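Local coordinates for salmonella typhimurium DB7155 bacteriophage DET7 tailspike (Bacteriophage, PDB 2V5I), which probably binds and hydrolyses the O-antigen of its Salmonella host, serving as the trimeric receptor-binding tailspike of a myovirus, at residues Asp279-Ser284 against Asn326-Asn331; Leu527-Met532 against Leu544-Asp549; Ile60-Cys65 against Val85-Phe90; Phe232-Gly237 against Gly267-Asn272. All coordinates share one frame; numbering follows the deposited sequence. Where two conformers were deposited one is given.

Interaction 1. Residues Asp279-Ser284 against Asn326-Asn331; sequences DSVALS and NILVMN
Asn331 holds its CG anti to the backbone N (chi1 -160°), and Ser284 holds its OG anti to the carbonyl carbon (chi1 -59°); a further turn about chi2 of Asn331 carries ND2 to Ser284 OG, donating at 3.0 Å. Asn331 OD1 is bonded to Tyr378. At the other end Asn326 ND2 reaches Asp279 OD1 at 2.7 Å from above the carboxylate plane, but Asn326 was deposited in two conformers, so this bond describes one copy only. Between the ends the strands run 8° apart in parallel register. Leu328 N donates to Ser280 O at 3.0 Å, Ala282 N to Leu328 O at 2.9 Å, Met330 N to Ala282 O at 3.0 Å and Ser284 N to Met330 O at 2.9 Å. On one face Val281 CG1 lies beside Leu328 CD2 at 4.1 Å and Leu283 CD2 beside Met330 CB at 4.0 Å; the second subunit packs here. On the other face Ser280, Ile327 and Val329 touch Phe290 of strand 290-291. Parallel register, corners at Asp279 and Asn326 and apolar side chains in line are the marks of successive rungs in a right-handed parallel beta-helix, the fold of P22-type tailspikes.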
loop_
_atom_site.group_PDB
_atom_site.type_symbol
_atom_site.label_atom_id
_atom_site.label_comp_id
_atom_site.label_asym_id
_atom_site.label_seq_id
_atom_site.Cartn_x
_atom_site.Cartn_y
_atom_site.Cartn_z
ATOM N N ASP A 279 -8.109 0.882 -4.414
ATOM C CA ASP A 279 -7.850 -0.539 -4.609
ATOM C C ASP A 279 -8.194 -0.996 -6.037
ATOM O O ASP A 279 -8.633 -2.121 -6.251
ATOM C CB ASP A 279 -8.635 -1.384 -3.584
ATOM C CG ASP A 279 -8.374 -1.051 -2.119
ATOM O OD1 ASP A 279 -7.400 -0.363 -1.738
ATOM O OD2 ASP A 279 -9.195 -1.575 -1.297
ATOM N N SER A 280 -7.937 -0.121 -7.013
ATOM C CA SER A 280 -8.369 -0.364 -8.401
ATOM C C SER A 280 -7.201 -0.263 -9.385
ATOM O O SER A 280 -6.138 0.232 -9.064
ATOM C CB SER A 280 -9.491 0.575 -8.788
ATOM O OG SER A 280 -10.630 0.367 -7.983
ATOM N N VAL A 281 -7.388 -0.860 -10.571
ATOM C CA VAL A 281 -6.287 -1.098 -11.510
ATOM C C VAL A 281 -6.748 -0.765 -12.904
ATOM O O VAL A 281 -7.829 -1.197 -13.316
ATOM C CB VAL A 281 -5.887 -2.586 -11.488
ATOM C CG1 VAL A 281 -4.753 -2.803 -12.457
ATOM C CG2 VAL A 281 -5.452 -3.011 -10.055
ATOM N N ALA A 282 -5.968 0.085 -13.624
ATOM C CA ALA A 282 -6.243 0.350 -15.064
ATOM C C ALA A 282 -5.063 -0.154 -15.860
ATOM O O ALA A 282 -3.929 0.238 -15.604
ATOM C CB ALA A 282 -6.493 1.823 -15.345
ATOM N N LEU A 283 -5.331 -0.995 -16.883
ATOM C CA LEU A 283 -4.296 -1.631 -17.703
ATOM C C LEU A 283 -4.559 -1.270 -19.186
ATOM O O LEU A 283 -5.699 -1.416 -19.691
ATOM C CB LEU A 283 -4.367 -3.160 -17.543
ATOM C CG LEU A 283 -4.124 -3.716 -16.148
ATOM C CD1 LEU A 283 -4.240 -5.208 -16.271
ATOM C CD2 LEU A 283 -2.839 -3.313 -15.617
ATOM N N SER A 284 -3.528 -0.756 -19.865
ATOM C CA SER A 284 -3.547 -0.452 -21.299
ATOM C C SER A 284 -4.729 0.398 -21.793
ATOM O O SER A 284 -5.254 0.082 -22.857
ATOM C CB SER A 284 -3.501 -1.759 -22.072
ATOM O OG SER A 284 -2.301 -2.482 -21.716
ATOM N N ASN A 326 -4.314 3.737 -3.150
ATOM C CA ASN A 326 -4.022 2.376 -3.528
ATOM C C ASN A 326 -4.556 2.029 -4.918
ATOM O O ASN A 326 -5.342 1.121 -5.105
ATOM C CB ASN A 326 -4.554 1.362 -2.510
ATOM C CG ASN A 326 -4.108 -0.036 -2.827
ATOM O OD1 ASN A 326 -3.078 -0.217 -3.464
ATOM N ND2 ASN A 326 -4.857 -1.038 -2.363
ATOM N N ILE A 327 -4.105 2.820 -5.887
ATOM C CA ILE A 327 -4.451 2.570 -7.293
ATOM C C ILE A 327 -3.215 2.246 -8.107
ATOM O O ILE A 327 -2.122 2.687 -7.792
ATOM C CB ILE A 327 -5.236 3.774 -7.911
ATOM C CG1 ILE A 327 -4.480 5.092 -7.843
ATOM C CG2 ILE A 327 -6.597 3.917 -7.238
ATOM C CD1 ILE A 327 -4.960 6.126 -8.765
ATOM N N LEU A 328 -3.412 1.503 -9.199
ATOM C CA LEU A 328 -2.306 1.014 -10.048
ATOM C C LEU A 328 -2.669 1.223 -11.512
ATOM O O LEU A 328 -3.814 0.959 -11.900
ATOM C CB LEU A 328 -2.059 -0.478 -9.819
ATOM C CG LEU A 328 -1.095 -1.234 -10.763
ATOM C CD1 LEU A 328 0.292 -0.727 -10.634
ATOM C CD2 LEU A 328 -1.170 -2.759 -10.521
ATOM N N VAL A 329 -1.733 1.797 -12.278
ATOM C CA VAL A 329 -1.924 1.955 -13.717
ATOM C C VAL A 329 -0.686 1.405 -14.441
ATOM O O VAL A 329 0.428 1.702 -14.042
ATOM C CB VAL A 329 -2.134 3.428 -14.123
ATOM C CG1 VAL A 329 -2.309 3.565 -15.640
ATOM C CG2 VAL A 329 -3.341 4.094 -13.380
ATOM N N MET A 330 -0.919 0.674 -15.541
ATOM C CA MET A 330 0.194 0.247 -16.391
ATOM C C MET A 330 -0.169 0.300 -17.867
ATOM O O MET A 330 -1.318 0.044 -18.250
ATOM C CB MET A 330 0.572 -1.197 -16.032
ATOM C CG MET A 330 1.074 -1.353 -14.631
ATOM S SD MET A 330 1.641 -3.047 -14.296
ATOM C CE MET A 330 2.968 -3.153 -15.493
ATOM N N ASN A 331 0.817 0.724 -18.665
ATOM C CA ASN A 331 0.745 0.706 -20.130
ATOM C C ASN A 331 -0.318 1.620 -20.751
ATOM O O ASN A 331 -0.800 1.349 -21.830
ATOM C CB ASN A 331 0.622 -0.720 -20.666
ATOM C CG ASN A 331 1.015 -0.826 -22.112
ATOM O OD1 ASN A 331 1.997 -0.177 -22.554
ATOM N ND2 ASN A 331 0.319 -1.703 -22.866
HETATM O O HOH W 1 -4.431 -1.173 -6.764
#

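Interaction 2. Residues Leu527-Met532 against Leu544-Asp549; sequences LDINTM and LIRLPD
Met532 and Ile545 form an antiparallel non-hydrogen-bonded pair with CA atoms 4.4 Å apart, and beside it Arg546 N donates to Thr531 O at 3.1 Å. Before that pair the 527-530 backbone curls over the arginine, and Asn530 N reaches back to Arg546 O at 2.8 Å. The side chain of Arg546, extended from CG to NE, runs under this curl. Its NH1 donates to Leu527 O at 2.9 Å, lying in the carbonyl plane. One face of the guanidinium is covered by Ile529, whose CG1 stands 3.6 Å above its centre, and NE is bonded to Gly550 O. All this sits at the open end of the hairpin of strands 531-537 and 540-546, in the C-terminal intertwined part of the trimer: Thr531 and Met532 also pair antiparallel with a strand of the third subunit, continuing the sheet, and Asp528 OD2 makes a salt bridge to Lys503 of that subunit. The Ile529 CG2 branch touches Pro548 CA at 3.8 Å. The side chains of Asn530 and Pro548 cross at about a right angle, Asn530 OD1 lying 3.3 Å from Pro548 CG. Within the curl Thr531 OG1 donates to Asp528 O at 2.6 Å.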
loop_
_atom_site.group_PDB
_atom_site.type_symbol
_atom_site.label_atom_id
_atom_site.label_comp_id
_atom_site.label_asym_id
_atom_site.label_seq_id
_atom_site.Cartn_x
_atom_site.Cartn_y
_atom_site.Cartn_z
ATOM N N LEU A 527 37.901 37.514 2.414
ATOM C CA LEU A 527 36.590 38.082 2.795
ATOM C C LEU A 527 36.442 38.363 4.299
ATOM O O LEU A 527 36.263 39.496 4.683
ATOM C CB LEU A 527 35.470 37.180 2.302
ATOM C CG LEU A 527 34.048 37.639 2.622
ATOM C CD1 LEU A 527 33.747 38.939 1.863
ATOM C CD2 LEU A 527 33.073 36.538 2.220
ATOM N N ASP A 528 36.452 37.315 5.120
ATOM C CA ASP A 528 36.153 37.408 6.522
ATOM C C ASP A 528 37.342 37.846 7.340
ATOM O O ASP A 528 38.486 37.455 7.066
ATOM C CB ASP A 528 35.716 36.044 7.068
ATOM C CG ASP A 528 34.383 35.526 6.518
ATOM O OD1 ASP A 528 33.562 36.324 5.991
ATOM O OD2 ASP A 528 34.130 34.282 6.700
ATOM N N ILE A 529 37.070 38.570 8.419
ATOM C CA ILE A 529 38.074 38.885 9.432
ATOM C C ILE A 529 38.683 37.610 10.017
ATOM O O ILE A 529 37.987 36.608 10.197
ATOM C CB ILE A 529 37.437 39.716 10.567
ATOM C CG1 ILE A 529 37.186 41.144 10.023
ATOM C CG2 ILE A 529 38.347 39.787 11.785
ATOM C CD1 ILE A 529 36.333 41.995 10.901
ATOM N N ASN A 530 39.991 37.652 10.234
ATOM C CA ASN A 530 40.773 36.540 10.803
ATOM C C ASN A 530 40.712 35.302 9.893
ATOM O O ASN A 530 40.525 34.172 10.340
ATOM C CB ASN A 530 40.353 36.210 12.227
ATOM C CG ASN A 530 40.647 37.355 13.199
ATOM O OD1 ASN A 530 41.503 38.197 12.963
ATOM N ND2 ASN A 530 39.856 37.425 14.244
ATOM N N THR A 531 40.874 35.577 8.620
ATOM C CA THR A 531 41.097 34.544 7.642
ATOM C C THR A 531 42.287 34.886 6.746
ATOM O O THR A 531 42.659 36.029 6.592
ATOM C CB THR A 531 39.820 34.251 6.794
ATOM O OG1 THR A 531 39.537 35.340 5.930
ATOM C CG2 THR A 531 38.611 33.936 7.672
ATOM N N MET A 532 42.870 33.855 6.156
ATOM C CA MET A 532 44.118 33.948 5.358
ATOM C C MET A 532 43.971 33.189 4.056
ATOM O O MET A 532 43.481 32.083 4.061
ATOM C CB MET A 532 45.245 33.273 6.167
ATOM C CG MET A 532 46.511 33.163 5.446
ATOM S SD MET A 532 47.693 32.174 6.393
ATOM C CE MET A 532 47.208 30.517 5.871
ATOM N N LEU A 544 47.667 36.600 2.160
ATOM C CA LEU A 544 46.744 37.722 2.205
ATOM C C LEU A 544 45.792 37.503 3.377
ATOM O O LEU A 544 45.100 36.503 3.437
ATOM C CB LEU A 544 45.952 37.802 0.894
ATOM C CG LEU A 544 44.841 38.877 0.831
ATOM C CD1 LEU A 544 45.398 40.273 1.017
ATOM C CD2 LEU A 544 44.126 38.742 -0.518
ATOM N N ILE A 545 45.836 38.420 4.360
ATOM C CA ILE A 545 45.169 38.221 5.628
ATOM C C ILE A 545 44.249 39.421 5.907
ATOM O O ILE A 545 44.675 40.561 5.757
ATOM C CB ILE A 545 46.187 38.104 6.769
ATOM C CG1 ILE A 545 46.955 36.796 6.600
ATOM C CG2 ILE A 545 45.499 38.161 8.143
ATOM C CD1 ILE A 545 48.125 36.614 7.455
ATOM N N ARG A 546 43.028 39.144 6.335
ATOM C CA ARG A 546 42.172 40.180 6.858
ATOM C C ARG A 546 42.307 40.175 8.381
ATOM O O ARG A 546 42.014 39.169 9.008
ATOM C CB ARG A 546 40.761 40.020 6.425
ATOM C CG ARG A 546 39.921 41.279 6.758
ATOM C CD ARG A 546 38.508 41.248 6.243
ATOM N NE ARG A 546 37.829 42.518 6.596
ATOM C CZ ARG A 546 36.521 42.661 6.772
ATOM N NH1 ARG A 546 35.675 41.663 6.558
ATOM N NH2 ARG A 546 36.041 43.856 7.125
ATOM N N LEU A 547 42.811 41.262 8.928
ATOM C CA LEU A 547 43.147 41.414 10.359
ATOM C C LEU A 547 41.937 41.697 11.218
ATOM O O LEU A 547 40.884 42.072 10.715
ATOM C CB LEU A 547 44.115 42.588 10.498
ATOM C CG LEU A 547 45.481 42.404 9.824
ATOM C CD1 LEU A 547 46.271 43.728 9.709
ATOM C CD2 LEU A 547 46.308 41.361 10.461
ATOM N N PRO A 548 42.103 41.585 12.558
ATOM C CA PRO A 548 41.011 41.873 13.467
ATOM C C PRO A 548 40.354 43.248 13.310
ATOM O O PRO A 548 39.138 43.358 13.511
ATOM C CB PRO A 548 41.677 41.749 14.842
ATOM C CG PRO A 548 42.700 40.723 14.645
ATOM C CD PRO A 548 43.263 41.031 13.253
ATOM N N ASP A 549 41.112 44.269 12.901
ATOM C CA ASP A 549 40.499 45.598 12.654
ATOM C C ASP A 549 39.803 45.759 11.293
ATOM O O ASP A 549 39.311 46.838 10.976
ATOM C CB ASP A 549 41.501 46.743 12.877
ATOM C CG ASP A 549 42.549 46.868 11.767
ATOM O OD1 ASP A 549 42.524 46.076 10.796
ATOM O OD2 ASP A 549 43.441 47.767 11.882
#

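Interaction 3. Residues Ile60-Cys65 against Val85-Phe90; sequences ILTINC and VINQPF
Asn64 and Asn87 set their amides edge beside edge, nearly in one plane (5° apart). Asn64 ND2 stands 3.0 Å from Asn87 OD1, yet the angle at the hydrogen is too poor for a hydrogen bond; Thr62 CG2 approaches the same OD1. This in-register pairing of like residues belongs to adjacent parallel rungs, strands 62-65 and 85-87, near the N-terminal end of the beta-helix. Their backbones are joined by Val85 N to Leu61 O, Ile63 N to Val85 O at 2.8 Å, Asn87 N to Ile63 O at 2.8 Å and Cys65 N to Asn87 O. Ile63 and Ile86 share the face away from the asparagines and point the same way, CD1 of Ile63 resting 4.0 Å from CG1 of Ile86. Thr62 OG1 is bonded to Lys66 of the third subunit and Asn64 packs on Lys18 of the second, so the asparagine-bearing side looks toward the trimer partners. At the corner, Gln88 NE2 bonds Gly83 O of the second subunit, and Cys65 sets SG beside its own backbone N (chi1 -56°), 3.7 Å from Pro89 CA. A water there donates to both Cys65 O and Gln88 OE1, each at 2.9 Å.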
loop_
_atom_site.group_PDB
_atom_site.type_symbol
_atom_site.label_atom_id
_atom_site.label_comp_id
_atom_site.label_asym_id
_atom_site.label_seq_id
_atom_site.Cartn_x
_atom_site.Cartn_y
_atom_site.Cartn_z
ATOM N N ILE A 60 -40.189 -5.293 -5.615
ATOM C CA ILE A 60 -38.806 -5.567 -5.202
ATOM C C ILE A 60 -38.526 -6.968 -5.654
ATOM O O ILE A 60 -38.897 -7.947 -4.961
ATOM C CB ILE A 60 -38.655 -5.445 -3.683
ATOM C CG1 ILE A 60 -39.012 -4.010 -3.242
ATOM C CG2 ILE A 60 -37.265 -5.741 -3.289
ATOM C CD1 ILE A 60 -39.124 -3.887 -1.739
ATOM N N LEU A 61 -37.926 -7.100 -6.816
ATOM C CA LEU A 61 -37.697 -8.412 -7.423
ATOM C C LEU A 61 -36.257 -8.851 -7.332
ATOM O O LEU A 61 -35.341 -8.018 -7.324
ATOM C CB LEU A 61 -38.137 -8.409 -8.912
ATOM C CG LEU A 61 -39.614 -8.107 -9.203
ATOM C CD1 LEU A 61 -39.923 -8.302 -10.671
ATOM C CD2 LEU A 61 -40.526 -8.960 -8.310
ATOM N N THR A 62 -36.075 -10.155 -7.265
ATOM C CA THR A 62 -34.745 -10.805 -7.477
ATOM C C THR A 62 -34.761 -11.425 -8.838
ATOM O O THR A 62 -35.520 -12.400 -9.044
ATOM C CB THR A 62 -34.546 -11.848 -6.408
ATOM O OG1 THR A 62 -34.629 -11.206 -5.128
ATOM C CG2 THR A 62 -33.200 -12.509 -6.496
ATOM N N ILE A 63 -33.931 -10.909 -9.750
ATOM C CA ILE A 63 -33.930 -11.335 -11.140
ATOM C C ILE A 63 -32.714 -12.190 -11.266
ATOM O O ILE A 63 -31.601 -11.706 -11.110
ATOM C CB ILE A 63 -33.852 -10.167 -12.163
ATOM C CG1 ILE A 63 -34.957 -9.116 -11.862
ATOM C CG2 ILE A 63 -33.917 -10.696 -13.569
ATOM C CD1 ILE A 63 -34.944 -7.940 -12.786
ATOM N N ASN A 64 -32.929 -13.476 -11.533
ATOM C CA ASN A 64 -31.868 -14.430 -11.717
ATOM C C ASN A 64 -31.705 -14.731 -13.190
ATOM O O ASN A 64 -32.586 -15.329 -13.807
ATOM C CB ASN A 64 -32.194 -15.701 -10.923
ATOM C CG ASN A 64 -32.277 -15.442 -9.446
ATOM O OD1 ASN A 64 -33.300 -15.720 -8.786
ATOM N ND2 ASN A 64 -31.245 -14.885 -8.918
ATOM N N CYS A 65 -30.595 -14.300 -13.784
ATOM C CA CYS A 65 -30.414 -14.510 -15.218
ATOM C C CYS A 65 -29.607 -15.771 -15.475
ATOM O O CYS A 65 -28.537 -15.958 -14.886
ATOM C CB CYS A 65 -29.714 -13.323 -15.851
ATOM S SG CYS A 65 -30.586 -11.753 -15.535
ATOM N N VAL A 85 -32.482 -6.904 -6.992
ATOM C CA VAL A 85 -31.148 -7.469 -7.328
ATOM C C VAL A 85 -31.262 -8.091 -8.695
ATOM O O VAL A 85 -32.211 -8.804 -8.942
ATOM C CB VAL A 85 -30.700 -8.520 -6.304
ATOM C CG1 VAL A 85 -29.427 -9.207 -6.742
ATOM C CG2 VAL A 85 -30.506 -7.838 -4.952
ATOM N N ILE A 86 -30.269 -7.856 -9.535
ATOM C CA ILE A 86 -30.163 -8.514 -10.852
ATOM C C ILE A 86 -28.894 -9.343 -10.862
ATOM O O ILE A 86 -27.793 -8.790 -10.831
ATOM C CB ILE A 86 -30.132 -7.439 -12.009
ATOM C CG1 ILE A 86 -31.343 -6.482 -11.869
ATOM C CG2 ILE A 86 -30.191 -8.134 -13.332
ATOM C CD1 ILE A 86 -31.330 -5.318 -12.904
ATOM N N ASN A 87 -29.046 -10.669 -10.841
ATOM C CA ASN A 87 -27.911 -11.597 -10.805
ATOM C C ASN A 87 -27.546 -12.090 -12.186
ATOM O O ASN A 87 -28.376 -12.644 -12.915
ATOM C CB ASN A 87 -28.273 -12.828 -9.939
ATOM C CG ASN A 87 -28.437 -12.480 -8.476
ATOM O OD1 ASN A 87 -29.509 -12.692 -7.840
ATOM N ND2 ASN A 87 -27.396 -11.936 -7.926
ATOM N N GLN A 88 -26.265 -11.942 -12.536
ATOM C CA GLN A 88 -25.687 -12.511 -13.751
ATOM C C GLN A 88 -26.331 -12.094 -15.078
ATOM O O GLN A 88 -26.444 -12.899 -16.013
ATOM C CB GLN A 88 -25.555 -14.074 -13.672
ATOM C CG GLN A 88 -24.637 -14.606 -12.594
ATOM C CD GLN A 88 -24.707 -16.143 -12.433
ATOM O OE1 GLN A 88 -25.529 -16.668 -11.679
ATOM N NE2 GLN A 88 -23.842 -16.847 -13.121
ATOM N N PRO A 89 -26.722 -10.796 -15.198
ATOM C CA PRO A 89 -27.245 -10.377 -16.479
ATOM C C PRO A 89 -26.135 -10.467 -17.531
ATOM O O PRO A 89 -24.935 -10.378 -17.225
ATOM C CB PRO A 89 -27.677 -8.934 -16.247
ATOM C CG PRO A 89 -26.754 -8.463 -15.188
ATOM C CD PRO A 89 -26.557 -9.671 -14.291
ATOM N N PHE A 90 -26.529 -10.664 -18.792
ATOM C CA PHE A 90 -25.562 -10.667 -19.881
ATOM C C PHE A 90 -26.203 -9.895 -21.062
ATOM O O PHE A 90 -27.212 -10.366 -21.640
ATOM C CB PHE A 90 -25.222 -12.114 -20.305
ATOM C CG PHE A 90 -24.047 -12.236 -21.230
ATOM C CD1 PHE A 90 -24.182 -12.014 -22.598
ATOM C CD2 PHE A 90 -22.800 -12.573 -20.744
ATOM C CE1 PHE A 90 -23.083 -12.142 -23.480
ATOM C CE2 PHE A 90 -21.698 -12.673 -21.587
ATOM C CZ PHE A 90 -21.844 -12.473 -22.973
HETATM O O HOH W 2 -28.416 -16.164 -11.988
#

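Interaction 4. Residues Phe232-Gly237 against Gly267-Asn272; sequences FLRNNG and GGTARN
Asn272 OD1 receives the backbone N of Asn235 at 3.0 Å in a fairly straight bond (164° at the hydrogen). The other arm of the same amide, Asn272 ND2, donates to Phe232 O at 3.1 Å, arriving from above that carbonyl plane. Chi1 of Asn272 (-57°) brings CG beside Phe232, and chi2 turns the amide so that OD1 and ND2 reach their partners; one arm donating and the other accepting favours this orientation. OD1 also presses on the Phe232 CB. Next to it Arg234 N donates to Ala270 O at 3.0 Å, standing 76° out of the carbonyl plane, and Leu233 CD2 touches Ala270 CB at 4.2 Å. The contact lies at a corner of the beta-helix: the chain turns at Arg234, and 267-272 includes the second strand (268-269) of a small antiparallel pair with 264-265 and the chain that leaves it. Arg234 is extended from CG to NE and crosses Thr269 at about a right angle, its CD 3.5 Å from Thr269 O and the edge of its guanidinium near Thr269 CG2. Its far end has other partners, NH1 bonding Asn206 O and Gly209 O while Trp211 makes a cation-pi contact. Asn235 ND2 donates to Leu233 O at 3.0 Å and also reaches Asn206. Within 267-272, Thr269 OG1 accepts from Arg271 N at 3.2 Å, an ST turn, and from Arg271 NH1 at 3.1 Å, the hydroxyl lying near the guanidinium plane; Asp307 bonds the same hydroxyl and Asp295 forms a salt bridge with Arg271 NE.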
loop_
_atom_site.group_PDB
_atom_site.type_symbol
_atom_site.label_atom_id
_atom_site.label_comp_id
_atom_site.label_asym_id
_atom_site.label_seq_id
_atom_site.Cartn_x
_atom_site.Cartn_y
_atom_site.Cartn_z
ATOM N N PHE A 232 -18.806 8.658 -14.140
ATOM C CA PHE A 232 -19.824 9.356 -13.330
ATOM C C PHE A 232 -20.127 10.711 -13.912
ATOM O O PHE A 232 -19.208 11.387 -14.360
ATOM C CB PHE A 232 -19.231 9.567 -11.886
ATOM C CG PHE A 232 -19.018 8.295 -11.144
ATOM C CD1 PHE A 232 -17.821 7.588 -11.313
ATOM C CD2 PHE A 232 -19.972 7.805 -10.324
ATOM C CE1 PHE A 232 -17.618 6.396 -10.655
ATOM C CE2 PHE A 232 -19.766 6.562 -9.626
ATOM C CZ PHE A 232 -18.546 5.917 -9.821
ATOM N N LEU A 233 -21.408 11.108 -13.818
ATOM C CA LEU A 233 -21.881 12.452 -14.218
ATOM C C LEU A 233 -22.748 13.020 -13.091
ATOM O O LEU A 233 -23.729 12.418 -12.695
ATOM C CB LEU A 233 -22.706 12.433 -15.528
ATOM C CG LEU A 233 -22.006 11.979 -16.786
ATOM C CD1 LEU A 233 -22.039 10.489 -16.936
ATOM C CD2 LEU A 233 -22.688 12.617 -17.981
ATOM N N ARG A 234 -22.334 14.161 -12.539
ATOM C CA ARG A 234 -23.058 14.867 -11.476
ATOM C C ARG A 234 -23.388 13.971 -10.254
ATOM O O ARG A 234 -24.499 13.934 -9.784
ATOM C CB ARG A 234 -24.300 15.513 -12.058
ATOM C CG ARG A 234 -24.918 16.615 -11.185
ATOM C CD ARG A 234 -25.876 17.499 -11.965
ATOM N NE ARG A 234 -26.708 18.367 -11.110
ATOM C CZ ARG A 234 -27.803 17.982 -10.472
ATOM N NH1 ARG A 234 -28.242 16.732 -10.517
ATOM N NH2 ARG A 234 -28.494 18.872 -9.722
ATOM N N ASN A 235 -22.360 13.248 -9.794
ATOM C CA ASN A 235 -22.373 12.521 -8.523
ATOM C C ASN A 235 -21.554 13.303 -7.492
ATOM O O ASN A 235 -20.501 13.838 -7.809
ATOM C CB ASN A 235 -21.835 11.107 -8.718
ATOM C CG ASN A 235 -22.892 10.164 -9.230
ATOM O OD1 ASN A 235 -23.239 9.151 -8.568
ATOM N ND2 ASN A 235 -23.466 10.460 -10.377
ATOM N N ASN A 236 -22.077 13.345 -6.259
ATOM C CA ASN A 236 -21.421 13.955 -5.072
ATOM C C ASN A 236 -21.548 12.991 -3.916
ATOM O O ASN A 236 -22.652 12.822 -3.432
ATOM C CB ASN A 236 -22.009 15.325 -4.793
ATOM C CG ASN A 236 -21.310 16.036 -3.653
ATOM O OD1 ASN A 236 -20.397 15.480 -3.032
ATOM N ND2 ASN A 236 -21.647 17.323 -3.458
ATOM N N GLY A 237 -20.432 12.406 -3.485
ATOM C CA GLY A 237 -20.456 11.408 -2.395
ATOM C C GLY A 237 -20.586 12.110 -1.042
ATOM O O GLY A 237 -20.723 11.399 0.009
ATOM N N GLY A 267 -26.149 21.459 -21.283
ATOM C CA GLY A 267 -26.243 22.795 -20.708
ATOM C C GLY A 267 -26.095 22.962 -19.209
ATOM O O GLY A 267 -26.239 24.065 -18.696
ATOM N N GLY A 268 -25.837 21.867 -18.483
ATOM C CA GLY A 268 -25.656 21.904 -17.002
ATOM C C GLY A 268 -24.479 20.988 -16.643
ATOM O O GLY A 268 -23.998 20.216 -17.452
ATOM N N THR A 269 -23.983 21.162 -15.438
ATOM C CA THR A 269 -22.741 20.514 -15.070
ATOM C C THR A 269 -22.865 18.990 -15.064
ATOM O O THR A 269 -23.889 18.448 -14.689
ATOM C CB THR A 269 -22.281 20.980 -13.656
ATOM O OG1 THR A 269 -20.945 20.539 -13.425
ATOM C CG2 THR A 269 -23.152 20.460 -12.522
ATOM N N ALA A 270 -21.759 18.328 -15.442
ATOM C CA ALA A 270 -21.607 16.867 -15.389
ATOM C C ALA A 270 -20.501 16.462 -14.401
ATOM O O ALA A 270 -20.129 15.288 -14.310
ATOM C CB ALA A 270 -21.257 16.330 -16.758
ATOM N N ARG A 271 -20.033 17.431 -13.602
ATOM C CA ARG A 271 -18.910 17.279 -12.738
ATOM C C ARG A 271 -19.248 16.405 -11.494
ATOM O O ARG A 271 -20.407 16.123 -11.237
ATOM C CB ARG A 271 -18.325 18.619 -12.309
ATOM C CG ARG A 271 -17.823 19.485 -13.483
ATOM C CD ARG A 271 -17.458 20.837 -12.966
ATOM N NE ARG A 271 -16.878 21.708 -13.975
ATOM C CZ ARG A 271 -17.585 22.400 -14.866
ATOM N NH1 ARG A 271 -18.923 22.358 -14.864
ATOM N NH2 ARG A 271 -16.942 23.173 -15.759
ATOM N N ASN A 272 -18.206 16.052 -10.718
ATOM C CA ASN A 272 -18.373 15.103 -9.622
ATOM C C ASN A 272 -17.500 15.570 -8.449
ATOM O O ASN A 272 -16.422 16.118 -8.652
ATOM C CB ASN A 272 -17.925 13.721 -10.042
ATOM C CG ASN A 272 -18.675 13.244 -11.245
ATOM O OD1 ASN A 272 -19.750 12.687 -11.119
ATOM N ND2 ASN A 272 -18.120 13.529 -12.431
#

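Overall arrangement
From the N terminus the contacts follow in series, none nested or crossing: 60-65 closes on 85-90 across 19 residues, 232-237 on 267-272 across 29, 279-284 on 326-331 across 41, and 527-532 on 544-549 across 11. Interactions 3 and 1 each join neighbouring parallel rungs of the beta-helix, 3 before the corner of its coil and 1 after it; both meet the second subunit. Interaction 4 ties a corner between coils, with its centre about 24 Å from that of interaction 1, and touches no other chain. Interaction 2 closes the C-terminal hairpin, about 90 Å from interaction 3 between centres, on the opposite side of the chain's centre; both of these reach the third subunit.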